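Local coordinates for protein Sb(V)-As(V) reductase (Leishmania major, PDB 2J6P) that probably reduces arsenate and antimonate, with a rhodanese-like domain related to that of Cdc25 phosphatases, at residues A26-R31 / N42-P47; M55-A60 / Q93-Y98; A71-A76 / K84-F89. One frame throughout, in Å; residues are numbered along the deposited sequence.

Contact 1 of 3, residues A26-R31 / N42-P47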
loop_
_atom_site.group_PDB
_atom_site.type_symbol
_atom_site.label_atom_id
_atom_site.label_comp_id
_atom_site.label_asym_id
_atom_site.label_seq_id
_atom_site.Cartn_x
_atom_site.Cartn_y
_atom_site.Cartn_z
ATOM N N ALA A 26 -15.329 -21.059 9.750
ATOM C CA ALA A 26 -14.429 -20.208 10.515
ATOM C C ALA A 26 -14.155 -18.916 9.724
ATOM O O ALA A 26 -14.109 -18.950 8.475
ATOM C CB ALA A 26 -13.079 -20.963 10.790
ATOM N N VAL A 27 -13.947 -17.800 10.451
ATOM C CA VAL A 27 -13.769 -16.443 9.823
ATOM C C VAL A 27 -12.359 -16.091 10.232
ATOM O O VAL A 27 -12.053 -16.144 11.397
ATOM C CB VAL A 27 -14.764 -15.445 10.270
ATOM C CG1 VAL A 27 -14.444 -14.016 9.669
ATOM C CG2 VAL A 27 -16.092 -15.903 9.797
ATOM N N ILE A 28 -11.475 -15.935 9.254
ATOM C CA ILE A 28 -10.017 -15.661 9.522
ATOM C C ILE A 28 -9.814 -14.156 9.188
ATOM O O ILE A 28 -9.978 -13.733 8.080
ATOM C CB ILE A 28 -9.105 -16.522 8.752
ATOM C CG1 ILE A 28 -9.596 -18.014 8.780
ATOM C CG2 ILE A 28 -7.544 -16.219 9.161
ATOM C CD1 ILE A 28 -9.597 -18.636 10.122
ATOM N N ASP A 29 -9.611 -13.358 10.206
ATOM C CA ASP A 29 -9.448 -11.949 10.001
ATOM C C ASP A 29 -7.908 -11.692 9.823
ATOM O O ASP A 29 -7.139 -12.000 10.712
ATOM C CB ASP A 29 -9.854 -11.279 11.280
ATOM C CG ASP A 29 -9.779 -9.726 11.212
ATOM O OD1 ASP A 29 -9.103 -9.100 10.330
ATOM O OD2 ASP A 29 -10.431 -9.166 12.119
ATOM N N CYS A 30 -7.507 -11.139 8.690
ATOM C CA CYS A 30 -6.073 -11.041 8.383
ATOM C C CYS A 30 -5.542 -9.681 8.592
ATOM O O CYS A 30 -4.419 -9.421 8.142
ATOM C CB CYS A 30 -5.846 -11.346 6.879
ATOM S SG CYS A 30 -6.403 -13.128 6.528
ATOM N N ARG A 31 -6.320 -8.821 9.284
ATOM C CA ARG A 31 -5.933 -7.427 9.609
ATOM C C ARG A 31 -4.853 -7.310 10.650
ATOM O O ARG A 31 -4.559 -8.266 11.332
ATOM C CB ARG A 31 -7.144 -6.592 9.985
ATOM C CG ARG A 31 -7.943 -6.209 8.658
ATOM C CD ARG A 31 -9.346 -5.564 9.124
ATOM N NE ARG A 31 -10.024 -6.442 10.101
ATOM C CZ ARG A 31 -11.145 -6.098 10.670
ATOM N NH1 ARG A 31 -11.688 -4.907 10.325
ATOM N NH2 ARG A 31 -11.735 -6.905 11.515
ATOM N N ASN A 42 -15.745 -14.055 17.441
ATOM C CA ASN A 42 -15.062 -15.350 17.192
ATOM C C ASN A 42 -14.339 -15.416 15.808
ATOM O O ASN A 42 -13.940 -16.494 15.417
ATOM C CB ASN A 42 -16.034 -16.530 17.360
ATOM C CG ASN A 42 -16.716 -16.505 18.730
ATOM O OD1 ASN A 42 -16.039 -16.338 19.775
ATOM N ND2 ASN A 42 -18.049 -16.610 18.738
ATOM N N SER A 43 -14.112 -14.286 15.110
ATOM C CA SER A 43 -13.120 -14.352 14.037
ATOM C C SER A 43 -11.758 -14.695 14.682
ATOM O O SER A 43 -11.479 -14.382 15.869
ATOM C CB SER A 43 -13.108 -13.099 13.208
ATOM O OG SER A 43 -12.852 -11.981 14.075
ATOM N N ILE A 44 -10.970 -15.452 13.921
ATOM C CA ILE A 44 -9.612 -15.839 14.257
ATOM C C ILE A 44 -8.632 -14.856 13.661
ATOM O O ILE A 44 -8.616 -14.681 12.445
ATOM C CB ILE A 44 -9.334 -17.227 13.777
ATOM C CG1 ILE A 44 -10.303 -18.173 14.507
ATOM C CG2 ILE A 44 -7.917 -17.665 14.243
ATOM C CD1 ILE A 44 -10.418 -19.550 13.914
ATOM N N ASN A 45 -7.782 -14.228 14.462
ATOM C CA ASN A 45 -6.892 -13.197 13.879
ATOM C C ASN A 45 -5.639 -13.810 13.341
ATOM O O ASN A 45 -4.876 -14.354 14.081
ATOM C CB ASN A 45 -6.601 -11.982 14.893
ATOM C CG ASN A 45 -5.819 -10.692 14.208
ATOM O OD1 ASN A 45 -5.804 -10.356 12.882
ATOM N ND2 ASN A 45 -5.081 -10.030 15.119
ATOM N N MET A 46 -5.367 -13.701 12.046
ATOM C CA MET A 46 -4.089 -14.201 11.632
ATOM C C MET A 46 -3.500 -13.069 10.807
ATOM O O MET A 46 -3.755 -12.988 9.560
ATOM C CB MET A 46 -4.270 -15.460 10.725
ATOM C CG MET A 46 -4.862 -16.667 11.463
ATOM S SD MET A 46 -3.562 -17.509 12.398
ATOM C CE MET A 46 -2.466 -18.064 11.103
ATOM N N PRO A 47 -2.740 -12.158 11.460
ATOM C CA PRO A 47 -2.391 -10.949 10.680
ATOM C C PRO A 47 -1.420 -11.376 9.593
ATOM O O PRO A 47 -0.295 -11.945 9.847
ATOM C CB PRO A 47 -1.681 -10.017 11.709
ATOM C CG PRO A 47 -1.576 -10.831 12.953
ATOM C CD PRO A 47 -2.210 -12.155 12.820
HETATM O O HOH W 1 -14.461 -17.994 13.232
HETATM O O HOH W 2 -10.529 -10.498 14.478
#
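Ile-28 and Ile-44 pair in parallel beta bridging, as do Asp-29 and Asn-45. Three backbone hydrogen bonds hold the pairing. Ile-44 N donates to Val-27 O at 2.8 Å and is nearly straight (172°). Asp-29 N donates to Ile-44 O, and Met-46 N to Asp-29 O. CA-H...O contacts accompany them and carry the pairing on past the last bond, where Cys-30 CA lies 3.2 Å from Met-46 O.

The apolar side chains pack on one face. Ile-28 lies alongside both Ile-44 and Met-46. Its CG2, anti to the backbone N, meets Met-46 CG at 3.6 Å. Its other branch ends with CD1 3.9 Å from Ile-44 CB. Leu-59 and Leu-63 of helix 53-65 pack against this face.

Polar groups gather on the face of Asp-29. Arg-31 grips the carboxylate side-on. NE gives a bond to OD1, and NH2 of Arg-31 makes a salt bridge to OD2 of Asp-29 at 2.7 Å. Backbone N of Arg-31 also donates to Asp-29 OD1, which closes an Asx turn. A water joins Asp-29 OD2 to Ser-43 OG, and Ser-43 OG is also bonded to Ile-40 O. A second water links Val-27 N with Asn-42 O where the strands separate.

The chemistry is two-faced: apolar toward helix 53-65, polar and charged around Asp-29 on the other. Three nitrogens of Arg-31 fix the rotation of the Asp-29 carboxylate.

Contact 2 of 3, residues M55-A60 / Q93-Y98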
loop_
_atom_site.group_PDB
_atom_site.type_symbol
_atom_site.label_atom_id
_atom_site.label_comp_id
_atom_site.label_asym_id
_atom_site.label_seq_id
_atom_site.Cartn_x
_atom_site.Cartn_y
_atom_site.Cartn_z
ATOM N N MET A 55 2.507 -21.126 11.704
ATOM C CA MET A 55 1.266 -20.653 12.302
ATOM C C MET A 55 0.099 -21.109 11.382
ATOM O O MET A 55 -0.974 -21.407 11.853
ATOM C CB MET A 55 1.404 -19.106 12.392
ATOM C CG MET A 55 2.409 -18.784 13.686
ATOM S SD MET A 55 2.614 -16.946 13.710
ATOM C CE MET A 55 0.995 -16.456 14.252
ATOM N N TYR A 56 0.262 -21.009 10.055
ATOM C CA TYR A 56 -0.803 -21.446 9.116
ATOM C C TYR A 56 -0.958 -22.995 9.173
ATOM O O TYR A 56 -2.014 -23.436 9.056
ATOM C CB TYR A 56 -0.403 -21.105 7.667
ATOM C CG TYR A 56 -0.506 -19.573 7.413
ATOM C CD1 TYR A 56 0.618 -18.786 7.537
ATOM C CD2 TYR A 56 -1.749 -18.950 7.264
ATOM C CE1 TYR A 56 0.532 -17.378 7.385
ATOM C CE2 TYR A 56 -1.871 -17.597 7.059
ATOM C CZ TYR A 56 -0.707 -16.788 7.170
ATOM O OH TYR A 56 -0.693 -15.409 6.990
ATOM N N GLU A 57 0.123 -23.723 9.402
ATOM C CA GLU A 57 0.115 -25.202 9.583
ATOM C C GLU A 57 -0.674 -25.565 10.786
ATOM O O GLU A 57 -1.621 -26.408 10.688
ATOM C CB GLU A 57 1.544 -25.737 9.692
ATOM C CG GLU A 57 2.123 -25.660 8.327
ATOM C CD GLU A 57 3.658 -25.941 8.327
ATOM O OE1 GLU A 57 4.155 -26.435 9.332
ATOM O OE2 GLU A 57 4.342 -25.612 7.347
ATOM N N LYS A 58 -0.474 -24.825 11.881
ATOM C CA LYS A 58 -1.208 -25.178 13.110
ATOM C C LYS A 58 -2.652 -24.737 12.923
ATOM O O LYS A 58 -3.576 -25.412 13.411
ATOM C CB LYS A 58 -0.632 -24.414 14.331
ATOM C CG LYS A 58 0.672 -24.956 14.749
ATOM C CD LYS A 58 1.513 -24.100 15.812
ATOM C CE LYS A 58 2.532 -25.030 16.445
ATOM N NZ LYS A 58 2.692 -24.818 17.917
ATOM N N LEU A 59 -2.893 -23.615 12.199
ATOM C CA LEU A 59 -4.328 -23.326 11.997
ATOM C C LEU A 59 -5.026 -24.443 11.128
ATOM O O LEU A 59 -6.181 -24.793 11.379
ATOM C CB LEU A 59 -4.514 -21.989 11.225
ATOM C CG LEU A 59 -5.966 -21.544 11.049
ATOM C CD1 LEU A 59 -6.822 -21.296 12.427
ATOM C CD2 LEU A 59 -5.948 -20.162 10.194
ATOM N N ALA A 60 -4.328 -24.895 10.077
ATOM C CA ALA A 60 -4.871 -25.937 9.188
ATOM C C ALA A 60 -5.195 -27.147 10.047
ATOM O O ALA A 60 -6.268 -27.710 9.886
ATOM C CB ALA A 60 -3.815 -26.293 8.068
ATOM N N GLN A 93 -2.158 -26.134 4.020
ATOM C CA GLN A 93 -3.085 -27.324 4.054
ATOM C C GLN A 93 -2.504 -28.400 3.068
ATOM O O GLN A 93 -2.468 -29.545 3.391
ATOM C CB GLN A 93 -4.484 -27.001 3.521
ATOM C CG GLN A 93 -5.273 -26.272 4.470
ATOM C CD GLN A 93 -6.682 -26.153 3.952
ATOM O OE1 GLN A 93 -6.895 -25.624 2.903
ATOM N NE2 GLN A 93 -7.641 -26.586 4.718
ATOM N N LYS A 94 -2.104 -27.993 1.867
ATOM C CA LYS A 94 -1.579 -28.934 0.910
ATOM C C LYS A 94 -0.306 -29.584 1.547
ATOM O O LYS A 94 -0.138 -30.759 1.483
ATOM C CB LYS A 94 -1.173 -28.243 -0.371
ATOM C CG LYS A 94 -0.924 -29.222 -1.657
ATOM C CD LYS A 94 -1.323 -28.485 -2.988
ATOM C CE LYS A 94 -0.574 -29.163 -4.238
ATOM N NZ LYS A 94 -1.312 -29.049 -5.586
ATOM N N LYS A 95 0.584 -28.814 2.166
ATOM C CA LYS A 95 1.792 -29.417 2.680
ATOM C C LYS A 95 1.469 -30.459 3.753
ATOM O O LYS A 95 2.116 -31.482 3.862
ATOM C CB LYS A 95 2.743 -28.301 3.179
ATOM C CG LYS A 95 3.914 -28.761 4.062
ATOM C CD LYS A 95 4.929 -27.671 4.201
ATOM C CE LYS A 95 5.625 -27.788 5.612
ATOM N NZ LYS A 95 6.531 -26.601 5.952
ATOM N N LEU A 96 0.410 -30.271 4.501
ATOM C CA LEU A 96 0.176 -31.117 5.589
ATOM C C LEU A 96 -0.721 -32.267 5.111
ATOM O O LEU A 96 -0.941 -33.205 5.893
ATOM C CB LEU A 96 -0.539 -30.373 6.718
ATOM C CG LEU A 96 0.393 -29.373 7.536
ATOM C CD1 LEU A 96 -0.353 -28.964 8.781
ATOM C CD2 LEU A 96 1.669 -29.969 7.963
ATOM N N GLY A 97 -1.358 -32.119 3.949
ATOM C CA GLY A 97 -2.283 -33.165 3.411
ATOM C C GLY A 97 -3.722 -33.022 3.685
ATOM O O GLY A 97 -4.468 -34.066 3.718
ATOM N N TYR A 98 -4.178 -31.769 3.934
ATOM C CA TYR A 98 -5.590 -31.553 4.289
ATOM C C TYR A 98 -6.303 -30.912 3.114
ATOM O O TYR A 98 -5.728 -30.178 2.383
ATOM C CB TYR A 98 -5.791 -30.559 5.493
ATOM C CG TYR A 98 -5.325 -31.056 6.840
ATOM C CD1 TYR A 98 -4.238 -30.412 7.513
ATOM C CD2 TYR A 98 -5.838 -32.226 7.387
ATOM C CE1 TYR A 98 -3.738 -30.897 8.759
ATOM C CE2 TYR A 98 -5.298 -32.760 8.619
ATOM C CZ TYR A 98 -4.294 -32.064 9.283
ATOM O OH TYR A 98 -3.788 -32.531 10.483
HETATM O O HOH W 3 6.865 -25.255 9.011
HETATM O O HOH W 4 -7.128 -27.805 7.083
#
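Ala-60 and Gln-93 bring the two helices closest, with Ala-60 CA 5.6 Å from Gln-93 CA. Helix 81-96 ends at Leu-96; Gly-97, with positive phi, follows in a Schellman motif, in which Tyr-98 N bonds back to Gln-93 O. The turn brings Tyr-98 round toward Ala-60.

The small Ala-60 side chain points at the other helix. Its CB touches Gln-93 CG at 3.9 Å and Tyr-98 CD1 at 4.2 Å. Leu-96 reaches the preceding turn of helix 53-65. Its CD1 lies 3.4 Å from Glu-57 O and also touches Glu-57 CB. The Leu-96 and Glu-57 side chains run at about a right angle to each other.

The polar part lies at the exposed edge. Lys-95 NZ makes a salt bridge to Glu-57 OE2 at 2.8 Å. It comes on the syn side, 25° out of the carboxylate plane. The glutamate chain is extended beyond CG, which carries its carboxylate across to the lysine. At the other end, a water links Ala-60 O to Gln-93 NE2; that NE2 is also bonded to Pro-101 O.

The contact joins helix 53-65 to the C-terminal end of helix 81-96. Phe-64, farther along the first helix, stacks on Tyr-98. Phe-89 and Ala-92 of helix 81-96 continue the interface, and Pro-101 lies just before strand 102-106.

Contact 3 of 3, residues A71-A76 / K84-F89. With SO4 (sulfate ion), chain J.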
loop_
_atom_site.group_PDB
_atom_site.type_symbol
_atom_site.label_atom_id
_atom_site.label_comp_id
_atom_site.label_asym_id
_atom_site.label_seq_id
_atom_site.Cartn_x
_atom_site.Cartn_y
_atom_site.Cartn_z
ATOM N N ALA A 71 -13.367 -21.961 5.431
ATOM C CA ALA A 71 -12.536 -20.961 6.165
ATOM C C ALA A 71 -12.620 -19.741 5.285
ATOM O O ALA A 71 -12.273 -19.811 4.070
ATOM C CB ALA A 71 -11.142 -21.448 6.280
ATOM N N VAL A 72 -13.143 -18.664 5.867
ATOM C CA VAL A 72 -13.418 -17.442 5.101
ATOM C C VAL A 72 -12.390 -16.358 5.581
ATOM O O VAL A 72 -12.371 -15.932 6.741
ATOM C CB VAL A 72 -14.852 -16.953 5.374
ATOM C CG1 VAL A 72 -15.130 -15.645 4.609
ATOM C CG2 VAL A 72 -15.918 -18.033 4.873
ATOM N N PHE A 73 -11.475 -16.007 4.703
ATOM C CA PHE A 73 -10.452 -15.053 5.015
ATOM C C PHE A 73 -11.014 -13.647 4.639
ATOM O O PHE A 73 -11.562 -13.465 3.534
ATOM C CB PHE A 73 -9.259 -15.399 4.161
ATOM C CG PHE A 73 -8.468 -16.664 4.714
ATOM C CD1 PHE A 73 -9.021 -17.923 4.627
ATOM C CD2 PHE A 73 -7.222 -16.489 5.390
ATOM C CE1 PHE A 73 -8.378 -19.049 5.223
ATOM C CE2 PHE A 73 -6.525 -17.574 5.890
ATOM C CZ PHE A 73 -7.163 -18.851 5.906
ATOM N N HIS A 74 -10.826 -12.668 5.527
ATOM C CA HIS A 74 -11.088 -11.264 5.097
ATOM C C HIS A 74 -10.016 -10.339 5.686
ATOM O O HIS A 74 -9.347 -10.637 6.667
ATOM C CB HIS A 74 -12.512 -10.820 5.534
ATOM C CG HIS A 74 -12.580 -10.483 7.010
ATOM N ND1 HIS A 74 -12.204 -9.247 7.501
ATOM C CD2 HIS A 74 -13.018 -11.208 8.092
ATOM C CE1 HIS A 74 -12.419 -9.220 8.830
ATOM N NE2 HIS A 74 -12.889 -10.406 9.218
ATOM N N CYS A 75 -9.904 -9.172 5.115
ATOM C CA CYS A 75 -9.113 -8.139 5.789
ATOM C C CYS A 75 -9.947 -6.860 5.690
ATOM O O CYS A 75 -11.158 -6.944 5.966
ATOM C CB CYS A 75 -7.691 -8.054 5.260
ATOM S SG CYS A 75 -7.572 -7.678 3.494
ATOM N N ALA A 76 -9.375 -5.716 5.334
ATOM C CA ALA A 76 -10.201 -4.470 5.220
ATOM C C ALA A 76 -10.849 -4.432 3.864
ATOM O O ALA A 76 -12.037 -4.162 3.799
ATOM C CB ALA A 76 -9.371 -3.094 5.505
ATOM N N LYS A 84 -3.597 -13.020 0.309
ATOM C CA LYS A 84 -2.296 -13.545 0.708
ATOM C C LYS A 84 -2.393 -14.558 1.817
ATOM O O LYS A 84 -1.789 -15.589 1.659
ATOM C CB LYS A 84 -1.299 -12.452 1.140
ATOM C CG LYS A 84 -0.799 -11.670 -0.116
ATOM C CD LYS A 84 0.072 -10.570 0.461
ATOM C CE LYS A 84 1.467 -10.773 0.030
ATOM N NZ LYS A 84 1.731 -9.929 -1.181
ATOM N N GLY A 85 -3.135 -14.241 2.902
ATOM C CA GLY A 85 -3.381 -15.230 4.001
ATOM C C GLY A 85 -4.018 -16.514 3.465
ATOM O O GLY A 85 -3.651 -17.637 3.844
ATOM N N ALA A 86 -4.969 -16.362 2.549
ATOM C CA ALA A 86 -5.691 -17.576 2.009
ATOM C C ALA A 86 -4.744 -18.429 1.153
ATOM O O ALA A 86 -4.799 -19.666 1.185
ATOM C CB ALA A 86 -6.912 -17.158 1.205
ATOM N N ASN A 87 -3.905 -17.751 0.362
ATOM C CA ASN A 87 -2.792 -18.417 -0.385
ATOM C C ASN A 87 -1.861 -19.143 0.636
ATOM O O ASN A 87 -1.559 -20.315 0.422
ATOM C CB ASN A 87 -1.930 -17.382 -1.142
ATOM C CG ASN A 87 -2.544 -16.998 -2.452
ATOM O OD1 ASN A 87 -3.200 -17.846 -3.112
ATOM N ND2 ASN A 87 -2.324 -15.741 -2.876
ATOM N N ARG A 88 -1.354 -18.452 1.655
ATOM C CA ARG A 88 -0.491 -19.145 2.661
ATOM C C ARG A 88 -1.219 -20.350 3.327
ATOM O O ARG A 88 -0.620 -21.383 3.595
ATOM C CB ARG A 88 -0.130 -18.129 3.692
ATOM C CG ARG A 88 0.901 -17.078 3.124
ATOM C CD ARG A 88 1.058 -16.103 4.253
ATOM N NE ARG A 88 1.797 -14.899 3.898
ATOM C CZ ARG A 88 1.988 -13.895 4.751
ATOM N NH1 ARG A 88 1.465 -13.958 6.044
ATOM N NH2 ARG A 88 2.695 -12.828 4.278
ATOM N N PHE A 89 -2.482 -20.138 3.691
ATOM C CA PHE A 89 -3.257 -21.124 4.319
ATOM C C PHE A 89 -3.421 -22.384 3.362
ATOM O O PHE A 89 -3.205 -23.556 3.792
ATOM C CB PHE A 89 -4.611 -20.617 4.662
ATOM C CG PHE A 89 -5.457 -21.662 5.449
ATOM C CD1 PHE A 89 -5.010 -22.135 6.695
ATOM C CD2 PHE A 89 -6.586 -22.266 4.836
ATOM C CE1 PHE A 89 -5.749 -23.142 7.372
ATOM C CE2 PHE A 89 -7.315 -23.281 5.500
ATOM C CZ PHE A 89 -6.883 -23.740 6.791
HETATM S S SO4 J . 4.605 -12.879 1.272
HETATM O O1 SO4 J . 5.150 -11.814 2.070
HETATM O O2 SO4 J . 5.383 -14.128 1.189
HETATM O O3 SO4 J . 4.371 -11.990 0.116
HETATM O O4 SO4 J . 3.325 -13.326 1.885
#
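This is a buried, largely aromatic contact between strand 70-74 and the helix that follows it. It is the strand-to-helix half of the beta-alpha-beta unit made by strand 70-74, helix 81-96 and strand 102-106. The short segments run roughly antiparallel, at 143°, and their axes come within 8.4 Å.

Phe-73 carries most of it. Ala-86 CA sits over one face of the ring, 3.9 Å from the centroid, in a CH-pi contact. Ala-86 CB touches Phe-73 CG at the same distance. The ring also lies against the helix backbone, with CE2 of Phe-73 3.5 Å from Gly-85 O. Gly-85 has no side chain, and the ring rests directly on its carbonyl group.

Phe-89 closes the far end. Its CG is anti to the backbone N (chi1 -176°), which turns the ring down to the strand. The two phenyl planes meet obliquely at 40°. Packing is tight, with Phe-73 CZ 3.3 Å from Phe-89 CG. Phe-89 CE2 reaches Ala-71 CB at 4.3 Å.

The outer side of the helix is polar. A sulfate, probably from the crystallisation liquor, lies at the guanidinium edge of Arg-88. Arg-88 NE donates to sulfate O4 at 3.0 Å. Arg-88 NH1 of a neighbouring subunit also binds this ion.

The arrangement is that of a rhodanese-like alpha/beta domain. Strand 70-74 leads through His-74 and Cys-75 toward Arg-81, an HCX5R sequence as in Cdc25 phosphatases, where it forms the active-site loop.

In the fold
Contact 1 and contact 3 share the parallel sheet, with centres about 8 Å apart. Strands 25-29 and 70-74 are neighbours: Ile-28 N lies 2.7 Å from Val-72 O, a probable hydrogen bond. Helix 53-65 ties contact 2 to both. Leu-59 CD2 meets Met-46 CG of contact 1 at 3.9 Å, and Tyr-56 OH lies 2.8 Å from Arg-88 NH1 of contact 3, probably hydrogen-bonded. Contact 3 is nested in the loop closed by contact 2. The probable active-site loop begins at the end of strand 70-74. A buffer molecule, EPE, bonds weakly to Ala-76 N there. The Arg-31 side chain is also about 6 Å from a bound EPE, consistent with an anion pocket.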